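Local coordinates for protein putative retaining b-glycosidase (Saccharophagus degradans, PDB 5A95) that probably hydrolyses mixed-linkage beta-glucans as a retaining family 5 glycoside hydrolase, cutting beta-1,4 bonds in chains that also carry beta-1,3 bonds, at residues V325-W330 with K356-E361; V287-L292 with K318-K323. The protein carries 1 engineered substitution. One frame throughout, in Å; residues are numbered along the deposited sequence.

Contact 1. Residues V325-W330 with K356-E361. With BGC (beta-D-glucopyranose), chain D.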
loop_
_atom_site.group_PDB
_atom_site.type_symbol
_atom_site.label_atom_id
_atom_site.label_comp_id
_atom_site.label_asym_id
_atom_site.label_seq_id
_atom_site.Cartn_x
_atom_site.Cartn_y
_atom_site.Cartn_z
ATOM N N VAL A 325 -14.427 -35.798 -2.161
ATOM C CA VAL A 325 -13.795 -34.567 -1.694
ATOM C C VAL A 325 -12.528 -34.882 -0.896
ATOM O O VAL A 325 -12.508 -35.785 -0.071
ATOM C CB VAL A 325 -14.829 -33.752 -0.890
ATOM C CG1 VAL A 325 -14.182 -32.629 -0.103
ATOM C CG2 VAL A 325 -15.876 -33.168 -1.853
ATOM N N SER A 326 -11.466 -34.119 -1.171
ATOM C CA SER A 326 -10.215 -34.189 -0.422
ATOM C C SER A 326 -10.314 -33.371 0.864
ATOM O O SER A 326 -11.201 -32.521 0.998
ATOM C CB SER A 326 -9.106 -33.640 -1.296
ATOM O OG SER A 326 -8.815 -34.477 -2.403
ATOM N N TYR A 327 -9.429 -33.620 1.817
ATOM C CA TYR A 327 -9.529 -32.928 3.096
ATOM C C TYR A 327 -8.235 -32.922 3.891
ATOM O O TYR A 327 -7.436 -33.835 3.824
ATOM C CB TYR A 327 -10.651 -33.520 3.968
ATOM C CG TYR A 327 -10.514 -34.988 4.242
ATOM C CD1 TYR A 327 -9.782 -35.451 5.322
ATOM C CD2 TYR A 327 -11.081 -35.919 3.400
ATOM C CE1 TYR A 327 -9.660 -36.808 5.579
ATOM C CE2 TYR A 327 -10.969 -37.274 3.645
ATOM C CZ TYR A 327 -10.245 -37.718 4.728
ATOM O OH TYR A 327 -10.099 -39.079 4.983
ATOM N N THR A 328 -8.085 -31.864 4.694
ATOM C CA THR A 328 -7.053 -31.781 5.705
ATOM C C THR A 328 -7.667 -31.275 7.011
ATOM O O THR A 328 -8.102 -30.127 7.117
ATOM C CB THR A 328 -5.869 -30.899 5.302
ATOM O OG1 THR A 328 -6.288 -29.607 4.882
ATOM C CG2 THR A 328 -5.066 -31.530 4.188
ATOM N N VAL A 329 -7.692 -32.137 8.032
ATOM C CA VAL A 329 -8.334 -31.840 9.292
ATOM C C VAL A 329 -7.546 -30.733 10.019
ATOM O O VAL A 329 -6.307 -30.679 9.951
ATOM C CB VAL A 329 -8.359 -33.099 10.182
ATOM C CG1 VAL A 329 -9.047 -32.855 11.517
ATOM C CG2 VAL A 329 -9.058 -34.243 9.460
ATOM N N TRP A 330 -8.269 -29.882 10.742
ATOM C CA TRP A 330 -7.675 -28.849 11.597
ATOM C C TRP A 330 -7.877 -29.279 13.059
ATOM O O TRP A 330 -9.017 -29.458 13.457
ATOM C CB TRP A 330 -8.365 -27.473 11.338
ATOM C CG TRP A 330 -7.806 -26.351 12.173
ATOM C CD1 TRP A 330 -8.140 -26.051 13.461
ATOM C CD2 TRP A 330 -6.746 -25.465 11.819
ATOM N NE1 TRP A 330 -7.395 -24.986 13.909
ATOM C CE2 TRP A 330 -6.521 -24.613 12.923
ATOM C CE3 TRP A 330 -5.976 -25.295 10.665
ATOM C CZ2 TRP A 330 -5.542 -23.616 12.915
ATOM C CZ3 TRP A 330 -5.012 -24.318 10.649
ATOM C CH2 TRP A 330 -4.809 -23.466 11.763
ATOM N N LYS A 356 -8.144 -40.407 12.579
ATOM C CA LYS A 356 -7.035 -41.314 12.417
ATOM C C LYS A 356 -7.522 -42.657 11.827
ATOM O O LYS A 356 -6.946 -43.215 10.903
ATOM C CB LYS A 356 -6.361 -41.585 13.772
ATOM C CG LYS A 356 -5.081 -42.368 13.673
ATOM C CD LYS A 356 -4.442 -42.486 15.033
ATOM C CE LYS A 356 -3.089 -43.172 14.964
ATOM N NZ LYS A 356 -2.435 -43.158 16.306
ATOM N N GLN A 357 -8.596 -43.187 12.413
ATOM C CA GLN A 357 -9.172 -44.435 11.927
ATOM C C GLN A 357 -9.652 -44.314 10.487
ATOM O O GLN A 357 -9.415 -45.181 9.669
ATOM C CB GLN A 357 -10.305 -44.869 12.860
ATOM C CG GLN A 357 -10.993 -46.172 12.486
ATOM C CD GLN A 357 -11.893 -46.701 13.606
ATOM O OE1 GLN A 357 -12.663 -45.970 14.202
ATOM N NE2 GLN A 357 -11.776 -47.987 13.899
ATOM N N VAL A 358 -10.321 -43.210 10.174
ATOM C CA VAL A 358 -10.809 -42.961 8.818
ATOM C C VAL A 358 -9.664 -42.929 7.817
ATOM O O VAL A 358 -9.720 -43.566 6.773
ATOM C CB VAL A 358 -11.606 -41.635 8.775
ATOM C CG1 VAL A 358 -11.881 -41.178 7.351
ATOM C CG2 VAL A 358 -12.903 -41.767 9.562
ATOM N N MET A 359 -8.601 -42.191 8.156
ATOM C CA MET A 359 -7.493 -42.048 7.217
ATOM C C MET A 359 -6.704 -43.344 7.070
ATOM O O MET A 359 -6.296 -43.696 5.965
ATOM C CB MET A 359 -6.575 -40.901 7.630
ATOM C CG MET A 359 -7.268 -39.559 7.518
ATOM S SD MET A 359 -6.215 -38.108 7.821
ATOM C CE MET A 359 -5.764 -38.348 9.544
ATOM N N LEU A 360 -6.507 -44.065 8.168
ATOM C CA LEU A 360 -5.807 -45.347 8.065
ATOM C C LEU A 360 -6.592 -46.333 7.186
ATOM O O LEU A 360 -6.002 -47.078 6.381
ATOM C CB LEU A 360 -5.546 -45.955 9.442
ATOM C CG LEU A 360 -4.421 -45.280 10.227
ATOM C CD1 LEU A 360 -4.470 -45.686 11.688
ATOM C CD2 LEU A 360 -3.063 -45.585 9.636
ATOM N N GLU A 361 -7.918 -46.340 7.330
ATOM C CA GLU A 361 -8.734 -47.230 6.517
ATOM C C GLU A 361 -8.700 -46.837 5.042
ATOM O O GLU A 361 -8.597 -47.692 4.172
ATOM C CB GLU A 361 -10.179 -47.281 7.041
ATOM C CG GLU A 361 -11.086 -48.209 6.255
ATOM C CD GLU A 361 -10.485 -49.600 6.039
ATOM O OE1 GLU A 361 -9.971 -50.209 7.025
ATOM O OE2 GLU A 361 -10.520 -50.081 4.876
HETATM C C2 BGC D . -9.052 -20.325 11.438
HETATM C C3 BGC D . -8.031 -21.031 12.327
HETATM C C4 BGC D . -8.618 -21.208 13.732
HETATM C C5 BGC D . -9.950 -21.927 13.646
HETATM C C6 BGC D . -10.575 -22.158 15.001
HETATM C C1 BGC D . -10.475 -20.861 11.573
HETATM O O1 BGC D . -11.449 -19.937 11.160
HETATM O O2 BGC D . -8.594 -20.359 10.036
HETATM O O3 BGC D . -6.792 -20.255 12.276
HETATM O O4 BGC D . -7.787 -21.907 14.671
HETATM O O5 BGC D . -10.825 -21.070 12.920
HETATM O O6 BGC D . -11.888 -22.651 14.729
#
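Tyr-327 OH meets the helix through carbon alone, in apolar contacts: Val-358 CG1 lies 3.6 Å from Tyr-327 OH, and Met-359 CG 3.8 Å from the same oxygen. The methionine carbon comes in at the edge of the phenol, near the ring plane, and also reaches the ring itself, with Met-359 CG 4.1 Å from Tyr-327 CE1. Tyr-327 sets its CG between backbone N and carbonyl carbon (chi1 57°), and from there the ring runs out toward the helix. Val-358 offers only the branch anti to its N (chi1 168°), which ends beside the hydroxyl. The backbones stay well apart, Tyr-327 CA and Met-359 CA being separated by 10.2 Å, and side chains bridge the distance. This is the outer wall of a (beta/alpha)8 barrel: strand 326-329 lies between the parallel strands 287-289 and 65-72, and helix 350-363 packs against its outer side. Met-320 and Val-317 of helix 312-323 join the same layer, the former on Tyr-327 and the latter on Val-358. Just past the strand, Trp-330 belongs to the glycan pocket. One face of its indole lies against the bound glucose, whose C3 sits 3.6 Å above the ring plane, displaced toward the rim. The sugar's O4 comes in obliquely, 3.3 Å from Trp-330 CZ2. The ring is held in place by a hydrogen bond from NE1 to Ser-337 O and by His-142, whose ring meets it with the planes about 10° apart. Replacing Trp-330 by an alanine would probably leave the sugar without this flat wall beside C3 and Ser-337 O without its indole N-H.

Contact 2. Residues V287-L292 with K318-K323. Engineered in segment 287-292: Gln-291 (natural residue Glu). With BGC (beta-D-glucopyranose), chain D.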
loop_
_atom_site.group_PDB
_atom_site.type_symbol
_atom_site.label_atom_id
_atom_site.label_comp_id
_atom_site.label_asym_id
_atom_site.label_seq_id
_atom_site.Cartn_x
_atom_site.Cartn_y
_atom_site.Cartn_z
ATOM N N VAL A 287 -12.375 -30.333 -5.113
ATOM C CA VAL A 287 -12.572 -29.571 -3.885
ATOM C C VAL A 287 -11.709 -30.155 -2.785
ATOM O O VAL A 287 -11.611 -31.385 -2.635
ATOM C CB VAL A 287 -14.054 -29.606 -3.462
ATOM C CG1 VAL A 287 -14.304 -29.026 -2.077
ATOM C CG2 VAL A 287 -14.876 -28.896 -4.501
ATOM N N ILE A 288 -11.064 -29.274 -2.022
ATOM C CA ILE A 288 -10.358 -29.687 -0.836
ATOM C C ILE A 288 -10.951 -28.979 0.374
ATOM O O ILE A 288 -11.006 -27.736 0.441
ATOM C CB ILE A 288 -8.821 -29.441 -0.856
ATOM C CG1 ILE A 288 -8.183 -29.833 -2.181
ATOM C CG2 ILE A 288 -8.151 -30.149 0.318
ATOM C CD1 ILE A 288 -6.695 -29.526 -2.282
ATOM N N ALA A 289 -11.443 -29.781 1.320
ATOM C CA ALA A 289 -11.900 -29.255 2.592
ATOM C C ALA A 289 -10.665 -29.038 3.459
ATOM O O ALA A 289 -10.268 -29.930 4.219
ATOM C CB ALA A 289 -12.903 -30.214 3.207
ATOM N N THR A 290 -10.021 -27.873 3.296
ATOM C CA THR A 290 -8.722 -27.671 3.919
ATOM C C THR A 290 -8.744 -27.352 5.415
ATOM O O THR A 290 -7.690 -27.339 6.039
ATOM C CB THR A 290 -7.886 -26.635 3.169
ATOM O OG1 THR A 290 -8.686 -25.478 2.925
ATOM C CG2 THR A 290 -7.328 -27.179 1.881
ATOM N N GLN A 291 -9.936 -27.125 5.953
ATOM C CA GLN A 291 -10.170 -27.122 7.397
ATOM C C GLN A 291 -11.522 -27.725 7.631
ATOM O O GLN A 291 -12.499 -27.432 6.940
ATOM C CB GLN A 291 -10.116 -25.729 8.018
ATOM C CG GLN A 291 -8.740 -25.139 7.903
ATOM C CD GLN A 291 -8.530 -23.823 8.609
ATOM O OE1 GLN A 291 -7.597 -23.108 8.286
ATOM N NE2 GLN A 291 -9.299 -23.562 9.629
ATOM N N LEU A 292 -11.562 -28.585 8.631
ATOM C CA LEU A 292 -12.760 -29.225 9.157
ATOM C C LEU A 292 -12.370 -29.809 10.508
ATOM O O LEU A 292 -11.196 -29.981 10.793
ATOM C CB LEU A 292 -13.307 -30.301 8.210
ATOM C CG LEU A 292 -12.527 -31.594 8.074
ATOM C CD1 LEU A 292 -13.403 -32.748 7.610
ATOM C CD2 LEU A 292 -11.346 -31.434 7.122
ATOM N N LYS A 318 -18.877 -39.318 5.572
ATOM C CA LYS A 318 -19.804 -39.972 4.643
ATOM C C LYS A 318 -20.068 -39.064 3.450
ATOM O O LYS A 318 -20.047 -39.495 2.307
ATOM C CB LYS A 318 -21.117 -40.317 5.364
ATOM C CG LYS A 318 -22.176 -40.980 4.498
ATOM C CD LYS A 318 -23.243 -41.692 5.333
ATOM C CE LYS A 318 -24.133 -42.581 4.465
ATOM N NZ LYS A 318 -25.457 -41.961 4.335
ATOM N N TYR A 319 -20.325 -37.798 3.726
ATOM C CA TYR A 319 -20.594 -36.831 2.666
ATOM C C TYR A 319 -19.378 -36.639 1.754
ATOM O O TYR A 319 -19.502 -36.712 0.519
ATOM C CB TYR A 319 -21.057 -35.499 3.270
ATOM C CG TYR A 319 -21.389 -34.481 2.243
ATOM C CD1 TYR A 319 -22.580 -34.570 1.547
ATOM C CD2 TYR A 319 -20.497 -33.466 1.927
ATOM C CE1 TYR A 319 -22.878 -33.675 0.536
ATOM C CE2 TYR A 319 -20.777 -32.565 0.909
ATOM C CZ TYR A 319 -21.981 -32.654 0.239
ATOM O OH TYR A 319 -22.230 -31.783 -0.759
ATOM N N MET A 320 -18.205 -36.394 2.327
ATOM C CA MET A 320 -17.032 -36.195 1.493
ATOM C C MET A 320 -16.712 -37.442 0.668
ATOM O O MET A 320 -16.291 -37.328 -0.487
ATOM C CB MET A 320 -15.819 -35.798 2.319
ATOM C CG MET A 320 -15.927 -34.422 2.959
ATOM S SD MET A 320 -14.436 -33.876 3.795
ATOM C CE MET A 320 -14.229 -35.162 5.011
ATOM N N GLN A 321 -16.871 -38.610 1.261
ATOM C CA GLN A 321 -16.516 -39.851 0.551
ATOM C C GLN A 321 -17.456 -40.066 -0.625
ATOM O O GLN A 321 -17.000 -40.478 -1.686
ATOM C CB GLN A 321 -16.444 -41.069 1.532
ATOM C CG GLN A 321 -15.200 -40.979 2.458
ATOM C CD GLN A 321 -14.943 -42.146 3.438
ATOM O OE1 GLN A 321 -15.873 -42.876 3.845
ATOM N NE2 GLN A 321 -13.662 -42.281 3.879
ATOM N N LYS A 322 -18.743 -39.743 -0.469
ATOM C CA LYS A 322 -19.710 -39.801 -1.571
ATOM C C LYS A 322 -19.323 -38.877 -2.731
ATOM O O LYS A 322 -19.455 -39.246 -3.895
ATOM C CB LYS A 322 -21.120 -39.433 -1.085
ATOM C CG LYS A 322 -22.132 -39.456 -2.208
ATOM C CD LYS A 322 -23.547 -39.348 -1.707
ATOM C CE LYS A 322 -24.499 -39.556 -2.880
ATOM N NZ LYS A 322 -25.912 -39.344 -2.495
ATOM N N LYS A 323 -18.867 -37.680 -2.393
ATOM C CA LYS A 323 -18.543 -36.637 -3.354
ATOM C C LYS A 323 -17.107 -36.768 -3.888
ATOM O O LYS A 323 -16.784 -36.113 -4.856
ATOM C CB LYS A 323 -18.750 -35.225 -2.724
ATOM C CG LYS A 323 -20.124 -34.896 -2.105
ATOM C CD LYS A 323 -21.256 -34.864 -3.108
ATOM C CE LYS A 323 -21.096 -33.748 -4.135
ATOM N NZ LYS A 323 -22.340 -33.540 -4.920
HETATM C C2 BGC D . -9.052 -20.325 11.438
HETATM C C3 BGC D . -8.031 -21.031 12.327
HETATM C C4 BGC D . -8.618 -21.208 13.732
HETATM C C5 BGC D . -9.950 -21.927 13.646
HETATM C C6 BGC D . -10.575 -22.158 15.001
HETATM C C1 BGC D . -10.475 -20.861 11.573
HETATM O O1 BGC D . -11.449 -19.937 11.160
HETATM O O2 BGC D . -8.594 -20.359 10.036
HETATM O O3 BGC D . -6.792 -20.255 12.276
HETATM O O4 BGC D . -7.787 -21.907 14.671
HETATM O O5 BGC D . -10.825 -21.070 12.920
HETATM O O6 BGC D . -11.888 -22.651 14.729
#
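Between residues 287-292 and 318-323 the backbones come closest at Ala-289 and Met-320, whose CA atoms are 8.7 Å apart; Ala-289 is also the centre of an inverse gamma turn. Met-320 spans the gap. Its sulfur packs on the small methyl, with Met-320 SD 4.0 Å from Ala-289 CB, while a bend at the last torsion (chi3 -59°) carries CE to Leu-292, beyond the strand end. There Met-320 CE and Leu-292 CD1 meet tip to tip at 3.6 Å. Gln-291, an engineered replacement of the natural glutamate, is turned instead to the sugar: its NE2 makes a weak hydrogen bond of 3.3 Å to O2 of the bound glucose, bent to 143° at the hydrogen. Arg-103 on OE1 and Tyr-256 on NE2 hold the amide. In family 5 the nucleophile is a glutamate at the end of the seventh barrel strand, consistent with the residue replaced here. Strand 287-289, helix 312-323 and strand 326-329 form a beta-alpha-beta unit, and Tyr-327 of its second strand packs on Ala-289, Leu-292 and Met-320, with Tyr-312 and Ile-316 of the helix also covering Leu-292.

In the fold
Contact 2 precedes contact 1 in the chain, helix 312-323 leading straight into strand 326-329, and the two lie about 9 Å apart, centre to centre. Both attach an outer helix to the same barrel sheet, in which strands 287-289 and 326-329 are parallel neighbours. Backbone pairing joins them, Ser-326 O lying 2.8 Å from Ala-289 N, and Trp-330 packs on Gln-291 beyond the strand ends. The two strands thus make adjacent staves of the barrel: outside they carry hydrophobic helix packing, and residues just past their C-terminal ends reach the same glucose, as expected for a family 5 active site.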